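Local coordinates for uncharacterized protein (Leptotrichia buccalis, PDB 3T8K) that is of unknown function but adopts an ankyrin-repeat fold of stacked alpha-hairpins, a scaffold that in many proteins serves protein–protein recognition, at residues A[41-46]-A[79-84]; A[53-58]-A[93-98]; A[72-77]-A[111-116]. All coordinates share one frame; numbering follows the deposited sequence.

Followed from its N terminus, the chain lays down the first halves of all three contacts before it returns to any of them. Residues 41-46 and 53-58, on consecutive helices, and then the loop residues 72-77 come first; 79-84 closes contact 1, 93-98 closes contact 2 and 111-116 closes contact 3. Each loop thus crosses the other two, and none lies within another. Contacts 1 and 2 tie helices 41-45 and 51-63 to helices 79-85 and 90-102 in the ankyrin-repeat stack and touch through Val45, Ser58, Arg54 and Leu82. Contact 3 joins the projecting loops and meets contact 1 through Tyr43 and Phe80, but lies about 10 Å from contact 2 at the nearest atoms.

Contact 1: residues A[41-46]-A[79-84]; sequences ILYDVL and FFPLFQ
Pro81 of helix 79-85 fits between Tyr43 and Leu46, joining its helix to helix 41-45 in the ankyrin-repeat stack. Along 41-46, the first residue to reach across is Tyr43. Its CG stands anti to the backbone N (chi1 -158°), a torsion that swings the phenol toward the second helix although CB itself points along the interface. Pro81 comes up against one face of the ring: its CG lies 3.5 Å from the centroid of the Tyr43 ring and only 14° from the ring normal, a CH-pi contact aimed almost at the centre. The neighbouring methylene leans to the rim, with Pro81 CD 3.4 Å from Tyr43 CE1. Side chains Tyr43 and Phe80 run side by side, so the hydroxyl ends at an edge of the phenyl ring, Tyr43 OH to Phe80 CD2 being 3.9 Å. Asp44 turns its back on this interface and forms a salt bridge with Arg47, while Val45 packs on helix 51-63.

Leu46 then brings the backbones close, its CA 5.5 Å from the CA of Leu82, and both its CB and its methyls make contact. Leu46 CB rests on Pro81 CB at 3.7 Å. The isobutyl group, with CG anti to the carbonyl carbon, divides its methyls: CD1 lies by the proline ring, whereas CD2 meets Leu82 CD1 at 4.1 Å. The joint is therefore almost wholly apolar, and a water supplies its polar element. This water sits 2.8 Å from Leu46 O and 3.1 Å from Pro81 O, well placed to donate to either carbonyl, although more acceptors surround it than it has protons.

Contact 2: residues A[53-58]-A[93-98]; sequences ARYKIS and TTELCK
Two flat groups on helix 51-63, the guanidinium of Arg54 and the ring of Tyr55, face helix 90-102 in different ways. Leu96 CD1 sits 3.9 Å above one face of the Arg54 guanidinium, offset toward its rim, while Thr93 meets the edge. The Tyr55 ring has Glu95 CB at its edge, 4.1 Å from Tyr55 CE1, and the Leu96 branch point CG approaches it obliquely.

The guanidinium grips end-on, both terminal nitrogens converging on one oxygen. Arg54 NH2 gives the straighter and shorter bond, 2.8 Å to Thr93 OG1 at 160°, and Arg54 NH1 a longer, more bent one of 3.3 Å; both lie close to the guanidinium plane, which fixes its rotation. For its own single proton, Thr93 OG1 has the carbonyls of Gly86, its strongest partner, and Asp89 as alternative acceptors. An alanine in place of Arg54 would remove both N-H donors and the flat surface under Leu96, and would probably loosen this join between the helices. Ser58 OG donates a hydrogen bond to Arg54 O (2.7 Å), leaving its CB to touch Leu96 CD2.

The two helix segments run near parallel, 28° apart with axes 10.9 Å from one another. Leu82 of helix 79-85 packs on both Arg54 and Leu96, Val45 of helix 41-45 lies against Ser58, and helix 129-140 covers Thr94 and Cys97 beyond.

Contact 3: residues A[72-77]-A[111-116]; sequences TKEGTT and YKPYKI
Two tight loops meet here: a type I beta turn runs from Thr72 to Gly75, with an ST turn made by Thr72 OG1 and Glu74 N superposed on it, and in 111-116 Lys115 and Ile116 both face Tyr111 as a G1 beta bulge. Thr72 OG1 also accepts from Thr76 N at 3.1 Å, bracing the first loop from within. Thr76 then offers both branches to Tyr111. Its OG1 lies 3.5 Å from Tyr111 CD1, approaching the ring obliquely, with CG2 alongside. Pro113 CD sits 3.6 Å above the centre of one face of the Tyr111 ring, and Tyr111 also stacks with Phe80.

Toward solvent, the extended Lys112 chain runs past the tip of the Glu74 carbonyl oxygen, bringing Lys112 CD to 3.2 Å from Glu74 O. Lys112 NZ ends 3.9 Å from Gly75 CA. A beta-carbon at Gly75 would be jammed against the carbonyl O of Glu74 at these backbone angles, and would also clash with Lys112 NZ where it now lies. The hydroxyl of Tyr114, which takes no part in this contact, hydrogen-bonds to Gly87 O of the second subunit.

A single water donates to Glu74 O at 2.8 Å, binds Thr76 OG1 and accepts from Lys112 N. The chemistry implies loops joined by van der Waals packing and a shared water that serves backbone groups of both.

Contact 1: residues A[41-46]-A[79-84]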
loop_
_atom_site.group_PDB
_atom_site.type_symbol
_atom_site.label_atom_id
_atom_site.label_comp_id
_atom_site.label_asym_id
_atom_site.label_seq_id
_atom_site.Cartn_x
_atom_site.Cartn_y
_atom_site.Cartn_z
ATOM N N ILE A 41 -12.450 8.148 9.293
ATOM C CA ILE A 41 -12.361 6.713 9.545
ATOM C C ILE A 41 -12.366 5.863 8.256
ATOM O O ILE A 41 -11.669 4.853 8.177
ATOM C CB ILE A 41 -13.497 6.256 10.514
ATOM C CG1 ILE A 41 -13.333 4.779 10.885
ATOM C CG2 ILE A 41 -14.870 6.499 9.881
ATOM C CD1 ILE A 41 -12.075 4.469 11.653
ATOM N N LEU A 42 -13.134 6.269 7.247
ATOM C CA LEU A 42 -13.192 5.505 5.987
ATOM C C LEU A 42 -11.832 5.374 5.315
ATOM O O LEU A 42 -11.558 4.372 4.643
ATOM C CB LEU A 42 -14.202 6.106 5.008
ATOM C CG LEU A 42 -15.653 5.805 5.346
ATOM C CD1 LEU A 42 -16.594 6.646 4.497
ATOM C CD2 LEU A 42 -15.930 4.306 5.185
ATOM N N TYR A 43 -10.977 6.375 5.491
ATOM C CA TYR A 43 -9.625 6.275 4.955
ATOM C C TYR A 43 -8.886 5.079 5.567
ATOM O O TYR A 43 -8.228 4.327 4.858
ATOM C CB TYR A 43 -8.839 7.573 5.160
ATOM C CG TYR A 43 -7.675 7.706 4.195
ATOM C CD1 TYR A 43 -7.774 8.505 3.063
ATOM C CD2 TYR A 43 -6.497 7.013 4.405
ATOM C CE1 TYR A 43 -6.713 8.617 2.164
ATOM C CE2 TYR A 43 -5.427 7.121 3.515
ATOM C CZ TYR A 43 -5.544 7.921 2.399
ATOM O OH TYR A 43 -4.488 8.020 1.511
ATOM N N ASP A 44 -9.011 4.898 6.883
ATOM C CA ASP A 44 -8.426 3.736 7.562
ATOM C C ASP A 44 -9.044 2.417 7.092
ATOM O O ASP A 44 -8.337 1.433 6.839
ATOM C CB ASP A 44 -8.612 3.850 9.078
ATOM C CG ASP A 44 -7.920 5.070 9.669
ATOM O OD1 ASP A 44 -6.951 5.567 9.063
ATOM O OD2 ASP A 44 -8.349 5.527 10.749
ATOM N N VAL A 45 -10.369 2.388 6.992
ATOM C CA VAL A 45 -11.058 1.196 6.512
ATOM C C VAL A 45 -10.523 0.725 5.158
ATOM O O VAL A 45 -10.293 -0.466 4.941
ATOM C CB VAL A 45 -12.552 1.456 6.355
ATOM C CG1 VAL A 45 -13.254 0.224 5.813
ATOM C CG2 VAL A 45 -13.158 1.856 7.708
ATOM N N LEU A 46 -10.346 1.664 4.240
ATOM C CA LEU A 46 -9.963 1.305 2.883
ATOM C C LEU A 46 -8.577 0.677 2.838
ATOM O O LEU A 46 -8.201 0.041 1.843
ATOM C CB LEU A 46 -10.047 2.526 1.971
ATOM C CG LEU A 46 -11.495 2.963 1.766
ATOM C CD1 LEU A 46 -11.563 4.363 1.172
ATOM C CD2 LEU A 46 -12.250 1.950 0.912
ATOM N N PHE A 79 -10.750 8.069 -2.641
ATOM C CA PHE A 79 -10.494 7.266 -3.834
ATOM C C PHE A 79 -9.093 6.649 -3.860
ATOM O O PHE A 79 -8.895 5.588 -4.451
ATOM C CB PHE A 79 -10.743 8.078 -5.107
ATOM C CG PHE A 79 -12.187 8.368 -5.366
ATOM C CD1 PHE A 79 -13.055 7.347 -5.739
ATOM C CD2 PHE A 79 -12.680 9.657 -5.249
ATOM C CE1 PHE A 79 -14.393 7.605 -5.993
ATOM C CE2 PHE A 79 -14.017 9.928 -5.497
ATOM C CZ PHE A 79 -14.880 8.896 -5.871
ATOM N N PHE A 80 -8.119 7.305 -3.226
ATOM C CA PHE A 80 -6.744 6.827 -3.330
ATOM C C PHE A 80 -6.540 5.481 -2.644
ATOM O O PHE A 80 -6.102 4.529 -3.282
ATOM C CB PHE A 80 -5.735 7.856 -2.822
ATOM C CG PHE A 80 -4.294 7.503 -3.146
ATOM C CD1 PHE A 80 -3.822 7.575 -4.452
ATOM C CD2 PHE A 80 -3.415 7.110 -2.137
ATOM C CE1 PHE A 80 -2.501 7.257 -4.751
ATOM C CE2 PHE A 80 -2.096 6.793 -2.428
ATOM C CZ PHE A 80 -1.638 6.863 -3.735
ATOM N N PRO A 81 -6.871 5.386 -1.343
ATOM C CA PRO A 81 -6.698 4.071 -0.721
ATOM C C PRO A 81 -7.634 3.040 -1.328
ATOM O O PRO A 81 -7.280 1.862 -1.362
ATOM C CB PRO A 81 -7.026 4.325 0.765
ATOM C CG PRO A 81 -7.769 5.626 0.786
ATOM C CD PRO A 81 -7.217 6.425 -0.357
ATOM N N LEU A 82 -8.804 3.471 -1.798
ATOM C CA LEU A 82 -9.729 2.569 -2.486
ATOM C C LEU A 82 -9.037 1.890 -3.662
ATOM O O LEU A 82 -9.043 0.662 -3.785
ATOM C CB LEU A 82 -10.937 3.338 -3.014
ATOM C CG LEU A 82 -11.886 2.525 -3.901
ATOM C CD1 LEU A 82 -12.540 1.408 -3.107
ATOM C CD2 LEU A 82 -12.949 3.432 -4.482
ATOM N N PHE A 83 -8.438 2.698 -4.525
ATOM C CA PHE A 83 -7.801 2.168 -5.734
ATOM C C PHE A 83 -6.441 1.507 -5.481
ATOM O O PHE A 83 -6.087 0.530 -6.152
ATOM C CB PHE A 83 -7.725 3.251 -6.814
ATOM C CG PHE A 83 -9.071 3.675 -7.323
ATOM C CD1 PHE A 83 -10.011 2.718 -7.688
ATOM C CD2 PHE A 83 -9.410 5.023 -7.413
ATOM C CE1 PHE A 83 -11.272 3.095 -8.151
ATOM C CE2 PHE A 83 -10.660 5.413 -7.871
ATOM C CZ PHE A 83 -11.595 4.447 -8.241
ATOM N N GLN A 84 -5.681 2.025 -4.520
ATOM C CA GLN A 84 -4.420 1.387 -4.140
ATOM C C GLN A 84 -4.629 -0.041 -3.636
ATOM O O GLN A 84 -3.856 -0.936 -3.966
ATOM C CB GLN A 84 -3.694 2.209 -3.075
ATOM C CG GLN A 84 -3.118 3.495 -3.604
ATOM C CD GLN A 84 -2.184 3.262 -4.778
ATOM O OE1 GLN A 84 -2.482 3.666 -5.895
ATOM N NE2 GLN A 84 -1.046 2.608 -4.526
HETATM O O HOH W 1 -9.070 -0.539 -0.781
#

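Contact 2: residues A[53-58]-A[93-98]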
loop_
_atom_site.group_PDB
_atom_site.type_symbol
_atom_site.label_atom_id
_atom_site.label_comp_id
_atom_site.label_asym_id
_atom_site.label_seq_id
_atom_site.Cartn_x
_atom_site.Cartn_y
_atom_site.Cartn_z
ATOM N N ALA A 53 -13.711 -7.722 4.960
ATOM C CA ALA A 53 -13.757 -6.721 6.020
ATOM C C ALA A 53 -13.833 -5.308 5.436
ATOM O O ALA A 53 -14.666 -4.510 5.850
ATOM C CB ALA A 53 -12.550 -6.865 6.940
ATOM N N ARG A 54 -12.975 -5.005 4.459
ATOM C CA ARG A 54 -12.943 -3.669 3.868
ATOM C C ARG A 54 -14.311 -3.258 3.350
ATOM O O ARG A 54 -14.751 -2.123 3.538
ATOM C CB ARG A 54 -11.937 -3.608 2.708
ATOM C CG ARG A 54 -11.688 -2.201 2.196
ATOM C CD ARG A 54 -11.039 -2.187 0.792
ATOM N NE ARG A 54 -11.931 -2.774 -0.213
ATOM C CZ ARG A 54 -11.840 -2.565 -1.527
ATOM N NH1 ARG A 54 -10.893 -1.776 -2.019
ATOM N NH2 ARG A 54 -12.700 -3.142 -2.352
ATOM N N TYR A 55 -14.966 -4.180 2.653
ATOM C CA TYR A 55 -16.265 -3.903 2.067
ATOM C C TYR A 55 -17.366 -3.808 3.129
ATOM O O TYR A 55 -18.101 -2.824 3.167
ATOM C CB TYR A 55 -16.613 -4.958 1.011
ATOM C CG TYR A 55 -17.945 -4.730 0.334
ATOM C CD1 TYR A 55 -18.054 -3.870 -0.753
ATOM C CD2 TYR A 55 -19.094 -5.376 0.780
ATOM C CE1 TYR A 55 -19.271 -3.657 -1.377
ATOM C CE2 TYR A 55 -20.316 -5.170 0.159
ATOM C CZ TYR A 55 -20.397 -4.309 -0.918
ATOM O OH TYR A 55 -21.607 -4.101 -1.542
ATOM N N LYS A 56 -17.473 -4.824 3.986
ATOM C CA LYS A 56 -18.537 -4.858 4.993
ATOM C C LYS A 56 -18.459 -3.663 5.947
ATOM O O LYS A 56 -19.475 -3.034 6.254
ATOM C CB LYS A 56 -18.496 -6.167 5.788
ATOM C CG LYS A 56 -18.988 -7.379 5.018
ATOM C CD LYS A 56 -18.803 -8.654 5.822
ATOM C CE LYS A 56 -19.333 -9.866 5.066
ATOM N NZ LYS A 56 -19.197 -11.117 5.868
ATOM N N ILE A 57 -17.253 -3.354 6.416
ATOM C CA ILE A 57 -17.066 -2.211 7.311
ATOM C C ILE A 57 -17.348 -0.902 6.582
ATOM O O ILE A 57 -17.909 0.034 7.156
ATOM C CB ILE A 57 -15.631 -2.169 7.890
ATOM C CG1 ILE A 57 -15.343 -3.453 8.670
ATOM C CG2 ILE A 57 -15.433 -0.933 8.756
ATOM C CD1 ILE A 57 -13.893 -3.614 9.093
ATOM N N SER A 58 -16.945 -0.828 5.311
ATOM C CA SER A 58 -17.167 0.389 4.543
ATOM C C SER A 58 -18.653 0.650 4.378
ATOM O O SER A 58 -19.124 1.769 4.593
ATOM C CB SER A 58 -16.506 0.305 3.162
ATOM O OG SER A 58 -15.111 0.526 3.253
ATOM N N THR A 93 -14.742 -3.059 -5.151
ATOM C CA THR A 93 -14.113 -1.776 -5.408
ATOM C C THR A 93 -14.980 -0.925 -6.333
ATOM O O THR A 93 -15.100 0.281 -6.146
ATOM C CB THR A 93 -12.713 -1.993 -6.003
ATOM O OG1 THR A 93 -11.889 -2.620 -5.014
ATOM C CG2 THR A 93 -12.076 -0.675 -6.455
ATOM N N THR A 94 -15.583 -1.558 -7.332
ATOM C CA THR A 94 -16.453 -0.845 -8.252
ATOM C C THR A 94 -17.662 -0.281 -7.519
ATOM O O THR A 94 -17.993 0.894 -7.665
ATOM C CB THR A 94 -16.925 -1.760 -9.380
ATOM O OG1 THR A 94 -15.778 -2.253 -10.082
ATOM C CG2 THR A 94 -17.817 -0.998 -10.351
ATOM N N GLU A 95 -18.313 -1.139 -6.737
ATOM C CA GLU A 95 -19.464 -0.756 -5.923
ATOM C C GLU A 95 -19.155 0.431 -5.010
ATOM O O GLU A 95 -19.935 1.386 -4.929
ATOM C CB GLU A 95 -19.933 -1.950 -5.090
ATOM C CG GLU A 95 -21.362 -2.372 -5.366
ATOM C CD GLU A 95 -22.361 -1.288 -5.020
ATOM O OE1 GLU A 95 -22.484 -0.959 -3.823
ATOM O OE2 GLU A 95 -23.016 -0.763 -5.944
ATOM N N LEU A 96 -18.022 0.368 -4.315
ATOM C CA LEU A 96 -17.614 1.455 -3.430
ATOM C C LEU A 96 -17.337 2.746 -4.215
ATOM O O LEU A 96 -17.707 3.840 -3.772
ATOM C CB LEU A 96 -16.392 1.059 -2.590
ATOM C CG LEU A 96 -16.639 0.017 -1.494
ATOM C CD1 LEU A 96 -15.330 -0.405 -0.820
ATOM C CD2 LEU A 96 -17.605 0.562 -0.468
ATOM N N CYS A 97 -16.682 2.628 -5.368
ATOM C CA CYS A 97 -16.479 3.800 -6.225
ATOM C C CYS A 97 -17.818 4.420 -6.631
ATOM O O CYS A 97 -17.997 5.632 -6.547
ATOM C CB CYS A 97 -15.649 3.458 -7.471
ATOM S SG CYS A 97 -15.348 4.872 -8.606
ATOM N N LYS A 98 -18.762 3.591 -7.074
ATOM C CA LYS A 98 -20.080 4.090 -7.442
ATOM C C LYS A 98 -20.727 4.876 -6.298
ATOM O O LYS A 98 -21.300 5.945 -6.503
ATOM C CB LYS A 98 -20.996 2.932 -7.849
ATOM C CG LYS A 98 -22.424 3.336 -8.168
ATOM C CD LYS A 98 -23.161 2.197 -8.870
ATOM C CE LYS A 98 -24.109 1.475 -7.941
ATOM N NZ LYS A 98 -25.478 2.074 -7.974
#

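Contact 3: residues A[72-77]-A[111-116]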
loop_
_atom_site.group_PDB
_atom_site.type_symbol
_atom_site.label_atom_id
_atom_site.label_comp_id
_atom_site.label_asym_id
_atom_site.label_seq_id
_atom_site.Cartn_x
_atom_site.Cartn_y
_atom_site.Cartn_z
ATOM N N THR A 72 -7.265 14.040 3.407
ATOM C CA THR A 72 -6.097 14.038 4.266
ATOM C C THR A 72 -5.517 15.446 4.294
ATOM O O THR A 72 -6.003 16.328 3.592
ATOM C CB THR A 72 -5.040 13.029 3.771
ATOM O OG1 THR A 72 -4.429 13.507 2.564
ATOM C CG2 THR A 72 -5.684 11.667 3.521
ATOM N N LYS A 73 -4.490 15.667 5.108
ATOM C CA LYS A 73 -3.879 16.994 5.191
ATOM C C LYS A 73 -3.206 17.372 3.871
ATOM O O LYS A 73 -2.977 18.554 3.599
ATOM C CB LYS A 73 -2.878 17.080 6.351
ATOM C CG LYS A 73 -1.631 16.228 6.177
ATOM C CD LYS A 73 -0.650 16.440 7.326
ATOM C CE LYS A 73 0.718 15.852 7.006
ATOM N NZ LYS A 73 1.623 15.819 8.195
ATOM N N GLU A 74 -2.908 16.366 3.048
ATOM C CA GLU A 74 -2.314 16.606 1.736
ATOM C C GLU A 74 -3.364 16.673 0.636
ATOM O O GLU A 74 -3.028 16.791 -0.544
ATOM C CB GLU A 74 -1.286 15.530 1.384
ATOM C CG GLU A 74 -0.231 15.302 2.437
ATOM C CD GLU A 74 -0.369 13.942 3.081
ATOM O OE1 GLU A 74 -1.250 13.783 3.957
ATOM O OE2 GLU A 74 0.397 13.029 2.697
ATOM N N GLY A 75 -4.633 16.595 1.021
ATOM C CA GLY A 75 -5.721 16.771 0.072
ATOM C C GLY A 75 -6.235 15.503 -0.576
ATOM O O GLY A 75 -7.014 15.564 -1.521
ATOM N N THR A 76 -5.806 14.353 -0.077
ATOM C CA THR A 76 -6.152 13.083 -0.711
ATOM C C THR A 76 -7.565 12.621 -0.365
ATOM O O THR A 76 -7.927 12.540 0.810
ATOM C CB THR A 76 -5.161 11.997 -0.297
ATOM O OG1 THR A 76 -3.822 12.487 -0.451
ATOM C CG2 THR A 76 -5.361 10.754 -1.138
ATOM N N THR A 77 -8.356 12.312 -1.395
ATOM C CA THR A 77 -9.709 11.786 -1.204
ATOM C C THR A 77 -9.713 10.294 -0.891
ATOM O O THR A 77 -8.679 9.627 -0.974
ATOM C CB THR A 77 -10.564 11.973 -2.457
ATOM O OG1 THR A 77 -10.007 11.184 -3.513
ATOM C CG2 THR A 77 -10.595 13.428 -2.876
ATOM N N TYR A 111 -3.665 13.078 -6.713
ATOM C CA TYR A 111 -2.985 12.690 -5.488
ATOM C C TYR A 111 -1.766 13.588 -5.513
ATOM O O TYR A 111 -0.861 13.391 -6.323
ATOM C CB TYR A 111 -2.588 11.208 -5.520
ATOM C CG TYR A 111 -1.691 10.791 -4.368
ATOM C CD1 TYR A 111 -2.168 10.787 -3.061
ATOM C CD2 TYR A 111 -0.377 10.393 -4.586
ATOM C CE1 TYR A 111 -1.363 10.407 -2.007
ATOM C CE2 TYR A 111 0.447 10.018 -3.522
ATOM C CZ TYR A 111 -0.056 10.029 -2.240
ATOM O OH TYR A 111 0.734 9.656 -1.169
ATOM N N LYS A 112 -1.758 14.610 -4.664
ATOM C CA LYS A 112 -0.749 15.672 -4.765
ATOM C C LYS A 112 0.728 15.249 -4.644
ATOM O O LYS A 112 1.551 15.668 -5.451
ATOM C CB LYS A 112 -1.070 16.824 -3.802
ATOM C CG LYS A 112 -2.247 17.665 -4.272
ATOM C CD LYS A 112 -2.775 18.577 -3.177
ATOM C CE LYS A 112 -4.158 19.113 -3.544
ATOM N NZ LYS A 112 -4.891 19.644 -2.357
ATOM N N PRO A 113 1.066 14.414 -3.652
ATOM C CA PRO A 113 2.487 14.105 -3.449
ATOM C C PRO A 113 3.213 13.638 -4.713
ATOM O O PRO A 113 4.406 13.906 -4.861
ATOM C CB PRO A 113 2.448 13.001 -2.387
ATOM C CG PRO A 113 1.235 13.331 -1.585
ATOM C CD PRO A 113 0.222 13.803 -2.607
ATOM N N TYR A 114 2.502 12.976 -5.620
ATOM C CA TYR A 114 3.113 12.478 -6.849
ATOM C C TYR A 114 2.476 13.109 -8.088
ATOM O O TYR A 114 2.872 12.817 -9.213
ATOM C CB TYR A 114 2.992 10.955 -6.916
ATOM C CG TYR A 114 3.940 10.203 -6.004
ATOM C CD1 TYR A 114 5.112 10.787 -5.540
ATOM C CD2 TYR A 114 3.658 8.901 -5.606
ATOM C CE1 TYR A 114 5.993 10.087 -4.717
ATOM C CE2 TYR A 114 4.526 8.198 -4.780
ATOM C CZ TYR A 114 5.687 8.790 -4.344
ATOM O OH TYR A 114 6.538 8.079 -3.530
ATOM N N LYS A 115 1.491 13.978 -7.866
ATOM C CA LYS A 115 0.733 14.622 -8.938
ATOM C C LYS A 115 0.181 13.636 -9.970
ATOM O O LYS A 115 0.348 13.829 -11.181
ATOM C CB LYS A 115 1.557 15.719 -9.625
ATOM C CG LYS A 115 0.862 17.074 -9.619
ATOM C CD LYS A 115 1.250 17.929 -10.815
ATOM C CE LYS A 115 2.703 18.368 -10.761
ATOM N NZ LYS A 115 3.043 19.252 -11.915
ATOM N N ILE A 116 -0.497 12.595 -9.484
ATOM C CA ILE A 116 -1.042 11.546 -10.341
ATOM C C ILE A 116 -2.557 11.459 -10.231
ATOM O O ILE A 116 -3.131 11.806 -9.198
ATOM C CB ILE A 116 -0.465 10.155 -9.971
ATOM C CG1 ILE A 116 -0.770 9.800 -8.517
ATOM C CG2 ILE A 116 1.044 10.103 -10.238
ATOM C CD1 ILE A 116 -0.304 8.410 -8.139
HETATM O O HOH W 2 -3.321 14.655 -2.328
#